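Local coordinates for protein putative tagatose-6-phosphate ketose/aldose isomerase (Escherichia coli, PDB 3C3J) that is of unknown function but belongs to the SIS-domain proteins, with two alpha/beta SIS domains in one chain, at residues V280-S283 with T288-Y291; D294-L299 with D317-G322. All coordinates share one frame; numbering follows the deposited sequence.

Contact 1: V280-S283 with T288-Y291; sequences VFVS and TRQY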
loop_
_atom_site.group_PDB
_atom_site.type_symbol
_atom_site.label_atom_id
_atom_site.label_comp_id
_atom_site.label_asym_id
_atom_site.label_seq_id
_atom_site.Cartn_x
_atom_site.Cartn_y
_atom_site.Cartn_z
ATOM N N VAL A 280 14.258 -11.464 0.895
ATOM C CA VAL A 280 14.465 -10.346 -0.014
ATOM C C VAL A 280 14.395 -10.832 -1.443
ATOM O O VAL A 280 15.208 -11.664 -1.868
ATOM C CB VAL A 280 15.804 -9.629 0.244
ATOM C CG1 VAL A 280 15.987 -8.450 -0.734
ATOM C CG2 VAL A 280 15.890 -9.169 1.714
ATOM N N PHE A 281 13.428 -10.299 -2.182
ATOM C CA PHE A 281 13.295 -10.531 -3.615
ATOM C C PHE A 281 14.183 -9.502 -4.365
ATOM O O PHE A 281 13.805 -8.336 -4.526
ATOM C CB PHE A 281 11.836 -10.357 -4.080
ATOM C CG PHE A 281 10.820 -11.303 -3.437
ATOM C CD1 PHE A 281 11.184 -12.530 -2.869
ATOM C CD2 PHE A 281 9.474 -10.987 -3.494
ATOM C CE1 PHE A 281 10.233 -13.361 -2.312
ATOM C CE2 PHE A 281 8.510 -11.823 -2.974
ATOM C CZ PHE A 281 8.877 -13.022 -2.394
ATOM N N VAL A 282 15.363 -9.932 -4.811
ATOM C CA VAL A 282 16.321 -9.023 -5.406
ATOM C C VAL A 282 15.960 -8.668 -6.859
ATOM O O VAL A 282 15.724 -9.547 -7.695
ATOM C CB VAL A 282 17.752 -9.623 -5.323
ATOM C CG1 VAL A 282 18.804 -8.682 -5.968
ATOM C CG2 VAL A 282 18.102 -9.915 -3.879
ATOM N N SER A 283 15.924 -7.374 -7.155
ATOM C CA SER A 283 15.631 -6.907 -8.504
ATOM C C SER A 283 16.656 -7.412 -9.511
ATOM O O SER A 283 17.827 -7.584 -9.183
ATOM C CB SER A 283 15.545 -5.371 -8.546
ATOM O OG SER A 283 15.243 -4.916 -9.855
ATOM N N THR A 288 18.017 -0.598 -9.824
ATOM C CA THR A 288 17.173 -0.946 -8.680
ATOM C C THR A 288 17.872 -1.898 -7.726
ATOM O O THR A 288 17.860 -1.682 -6.522
ATOM C CB THR A 288 15.861 -1.590 -9.147
ATOM O OG1 THR A 288 15.227 -0.750 -10.143
ATOM C CG2 THR A 288 14.908 -1.850 -7.954
ATOM N N ARG A 289 18.514 -2.929 -8.263
ATOM C CA ARG A 289 19.118 -3.956 -7.409
ATOM C C ARG A 289 20.238 -3.470 -6.510
ATOM O O ARG A 289 20.478 -4.041 -5.474
ATOM C CB ARG A 289 19.577 -5.141 -8.228
ATOM C CG ARG A 289 20.727 -4.913 -9.099
ATOM C CD ARG A 289 20.867 -6.085 -10.094
ATOM N NE ARG A 289 20.779 -7.396 -9.444
ATOM C CZ ARG A 289 21.803 -8.014 -8.871
ATOM N NH1 ARG A 289 23.012 -7.460 -8.871
ATOM N NH2 ARG A 289 21.626 -9.210 -8.310
ATOM N N GLN A 290 20.884 -2.375 -6.881
ATOM C CA GLN A 290 21.899 -1.775 -6.018
ATOM C C GLN A 290 21.318 -1.436 -4.640
ATOM O O GLN A 290 21.940 -1.676 -3.626
ATOM C CB GLN A 290 22.453 -0.523 -6.679
ATOM C CG GLN A 290 23.088 -0.790 -8.011
ATOM C CD GLN A 290 23.519 0.485 -8.634
ATOM O OE1 GLN A 290 22.691 1.248 -9.164
ATOM N NE2 GLN A 290 24.796 0.795 -8.488
ATOM N N TYR A 291 20.089 -0.930 -4.627
ATOM C CA TYR A 291 19.423 -0.567 -3.397
ATOM C C TYR A 291 19.027 -1.804 -2.602
ATOM O O TYR A 291 19.135 -1.822 -1.377
ATOM C CB TYR A 291 18.198 0.303 -3.698
ATOM C CG TYR A 291 18.570 1.675 -4.248
ATOM C CD1 TYR A 291 18.816 2.738 -3.397
ATOM C CD2 TYR A 291 18.695 1.884 -5.614
ATOM C CE1 TYR A 291 19.160 3.982 -3.891
ATOM C CE2 TYR A 291 19.049 3.104 -6.121
ATOM C CZ TYR A 291 19.285 4.153 -5.257
ATOM O OH TYR A 291 19.625 5.379 -5.756
#
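The turn from strand to helix in a beta-alpha-beta unit of the second SIS domain, where strand 276-281 gives way to helix 288-302, is closed by S283 meeting T288 and R289. The two segments come nearest at S283 and R289, whose CA atoms lie 4.7 Å apart. R289 supplies the one hydrogen bond between 280-283 and 288-291: its NE donates to the backbone O of S283 at 3.0 Å, with an N-H...O angle of 145°. That oxygen sits at the edge of the guanidinium, near its plane, and the donor is tilted 17° from the carbonyl plane. The arginine gets there by folding back: CG stands between the backbone N and carbonyl carbon (chi1 70°), and a second bend at chi3 brings NE out in front of the S283 oxygen. R289 CB, placed by the backbone, lies 3.2 Å from S283 O. Beyond NE, the guanidinium reaches V282, whose CG1 approaches NH2 obliquely at 3.7 Å, an apolar branch against the charged group. On the T288 side the contact is mainly van der Waals. S283 OG rests 3.5 Å from T288 CB, and S283 CB lies 3.6 Å from T288 CG2. The polar ends of this pair turn to other partners: S283 OG bonds D335 OD2 and the backbone N of H285, while T288 OG1 bonds the backbone O of T93 of the second subunit. The backbone N of S283 is held by D292 OD2, one turn further along the helix. S283 is therefore gripped at its N, O and OG by separate groups, which should fix the course of the turn, while the positive charge of R289 probably polarises the S283 carbonyl that it bonds.

Contact 2: D294-L299 with D317-G322; sequences DLLAEL and DIVAAG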
loop_
_atom_site.group_PDB
_atom_site.type_symbol
_atom_site.label_atom_id
_atom_site.label_comp_id
_atom_site.label_asym_id
_atom_site.label_seq_id
_atom_site.Cartn_x
_atom_site.Cartn_y
_atom_site.Cartn_z
ATOM N N ASP A 294 22.269 -3.179 -0.989
ATOM C CA ASP A 294 22.665 -2.369 0.173
ATOM C C ASP A 294 21.832 -2.657 1.414
ATOM O O ASP A 294 22.372 -2.748 2.509
ATOM C CB ASP A 294 22.538 -0.892 -0.130
ATOM C CG ASP A 294 23.549 -0.423 -1.112
ATOM O OD1 ASP A 294 24.564 -1.136 -1.339
ATOM O OD2 ASP A 294 23.321 0.682 -1.641
ATOM N N LEU A 295 20.525 -2.804 1.241
ATOM C CA LEU A 295 19.661 -3.194 2.344
ATOM C C LEU A 295 19.959 -4.636 2.845
ATOM O O LEU A 295 20.032 -4.889 4.059
ATOM C CB LEU A 295 18.157 -3.031 2.004
ATOM C CG LEU A 295 17.502 -3.530 3.319
ATOM C CD1 LEU A 295 17.166 -2.453 4.306
ATOM C CD2 LEU A 295 16.419 -4.572 3.150
ATOM N N LEU A 296 20.135 -5.572 1.912
ATOM C CA LEU A 296 20.526 -6.935 2.278
ATOM C C LEU A 296 21.807 -6.918 3.129
ATOM O O LEU A 296 21.883 -7.554 4.178
ATOM C CB LEU A 296 20.760 -7.758 1.026
ATOM C CG LEU A 296 21.066 -9.242 1.202
ATOM C CD1 LEU A 296 19.978 -9.892 2.066
ATOM C CD2 LEU A 296 21.165 -9.875 -0.194
ATOM N N ALA A 297 22.793 -6.164 2.670
ATOM C CA ALA A 297 24.070 -6.030 3.410
ATOM C C ALA A 297 23.848 -5.545 4.844
ATOM O O ALA A 297 24.464 -6.037 5.801
ATOM C CB ALA A 297 25.005 -5.084 2.672
ATOM N N GLU A 298 22.976 -4.563 4.991
ATOM C CA GLU A 298 22.643 -4.019 6.291
ATOM C C GLU A 298 21.958 -5.056 7.188
ATOM O O GLU A 298 22.322 -5.199 8.359
ATOM C CB GLU A 298 21.751 -2.779 6.110
ATOM C CG GLU A 298 21.211 -2.134 7.389
ATOM C CD GLU A 298 20.423 -0.858 7.103
ATOM O OE1 GLU A 298 20.812 -0.111 6.159
ATOM O OE2 GLU A 298 19.409 -0.624 7.811
ATOM N N LEU A 299 20.991 -5.799 6.647
ATOM C CA LEU A 299 20.335 -6.854 7.427
ATOM C C LEU A 299 21.305 -7.972 7.817
ATOM O O LEU A 299 21.185 -8.538 8.892
ATOM C CB LEU A 299 19.139 -7.443 6.657
ATOM C CG LEU A 299 18.010 -6.443 6.376
ATOM C CD1 LEU A 299 16.792 -7.168 5.807
ATOM C CD2 LEU A 299 17.643 -5.617 7.608
ATOM N N ASP A 317 28.792 -11.183 -3.580
ATOM C CA ASP A 317 29.326 -11.387 -2.249
ATOM C C ASP A 317 28.264 -11.173 -1.182
ATOM O O ASP A 317 28.125 -11.987 -0.264
ATOM C CB ASP A 317 30.534 -10.483 -2.021
ATOM C CG ASP A 317 31.785 -11.017 -2.703
ATOM O OD1 ASP A 317 32.017 -12.258 -2.648
ATOM O OD2 ASP A 317 32.529 -10.192 -3.290
ATOM N N ILE A 318 27.497 -10.102 -1.322
ATOM C CA ILE A 318 26.434 -9.798 -0.372
ATOM C C ILE A 318 25.373 -10.914 -0.323
ATOM O O ILE A 318 24.954 -11.363 0.758
ATOM C CB ILE A 318 25.775 -8.429 -0.692
ATOM C CG1 ILE A 318 26.799 -7.304 -0.422
ATOM C CG2 ILE A 318 24.533 -8.231 0.179
ATOM C CD1 ILE A 318 26.404 -5.911 -0.902
ATOM N N VAL A 319 24.948 -11.352 -1.501
ATOM C CA VAL A 319 23.928 -12.395 -1.614
ATOM C C VAL A 319 24.457 -13.715 -1.048
ATOM O O VAL A 319 23.755 -14.388 -0.315
ATOM C CB VAL A 319 23.485 -12.561 -3.074
ATOM C CG1 VAL A 319 22.745 -13.886 -3.291
ATOM C CG2 VAL A 319 22.647 -11.322 -3.521
ATOM N N ALA A 320 25.713 -14.043 -1.354
ATOM C CA ALA A 320 26.381 -15.262 -0.833
ATOM C C ALA A 320 26.825 -15.236 0.651
ATOM O O ALA A 320 27.120 -16.288 1.215
ATOM C CB ALA A 320 27.588 -15.616 -1.733
ATOM N N ALA A 321 26.859 -14.071 1.287
ATOM C CA ALA A 321 27.311 -13.940 2.688
ATOM C C ALA A 321 26.278 -14.397 3.724
ATOM O O ALA A 321 26.396 -14.060 4.907
ATOM C CB ALA A 321 27.707 -12.514 2.967
ATOM N N GLY A 322 25.273 -15.151 3.284
ATOM C CA GLY A 322 24.268 -15.740 4.171
ATOM C C GLY A 322 23.273 -16.540 3.341
ATOM O O GLY A 322 23.494 -16.708 2.146
#
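I318 and V319 of the short helix 317-320 pack on L296 and A297 of helix 288-302, joining two helical pieces of the second SIS domain that are linked in sequence through strand 307-312 of its parallel sheet. Between 294-299 and 317-322 the contact is apolar packing. The backbones come nearest at A297 and I318, with 5.8 Å between their CA atoms. I318 presents two branches. Its CG2, anti to the backbone N, enters the angle between L296 and A297, 3.8 Å from L296 CG and 3.7 Å from the backbone N of A297, while its CD1 reaches the methyl of A297 at 3.9 Å from CB. The extended end of the isoleucine (chi2 170°) carries CD1 out to that methyl, and the side chains of L296 and I318 run past each other in opposite directions. V319 adds one branch: its CG2 meets L296 CD2 at 3.9 Å, the two side chains crossing at a slant, although the CB of V319 points away from helix 288-302. CD2 of L296 thus lies against both I318 CG2 and V319 CG2, and its other neighbours include V308 and A310 of strand 307-312, so the leucine lies between the short helix and the sheet, touching both. L296 and V319 are buried, whereas A297 and I318 are partly exposed.

Polar contacts lie beside this patch. R300, one turn beyond L296, donates from NE to the backbone O of I318, and its NH2 makes a weak bond to the O of V319, so the long helix also holds carbonyls of the short one. At the start of the short helix, the backbone N of V319 is bonded to S316 OG.

In the fold
Following the chain from the N terminus, strand 276-281 runs into contact 1, which closes a four-residue loop at the entry to helix 288-302. The same helix then supplies the first half of contact 2, and the chain passes through strand 307-312 before 317-322 returns to close that larger loop over 17 residues. The contacts are in series, neither nested nor crossed, with centres 11 Å apart; V280 CG2 and L296 CD1, 4.2 Å apart, bring them into touch. Together they tie helix 288-302 to the end of strand 276-281 and to helix 317-320, and residues of both contacts also meet the second subunit.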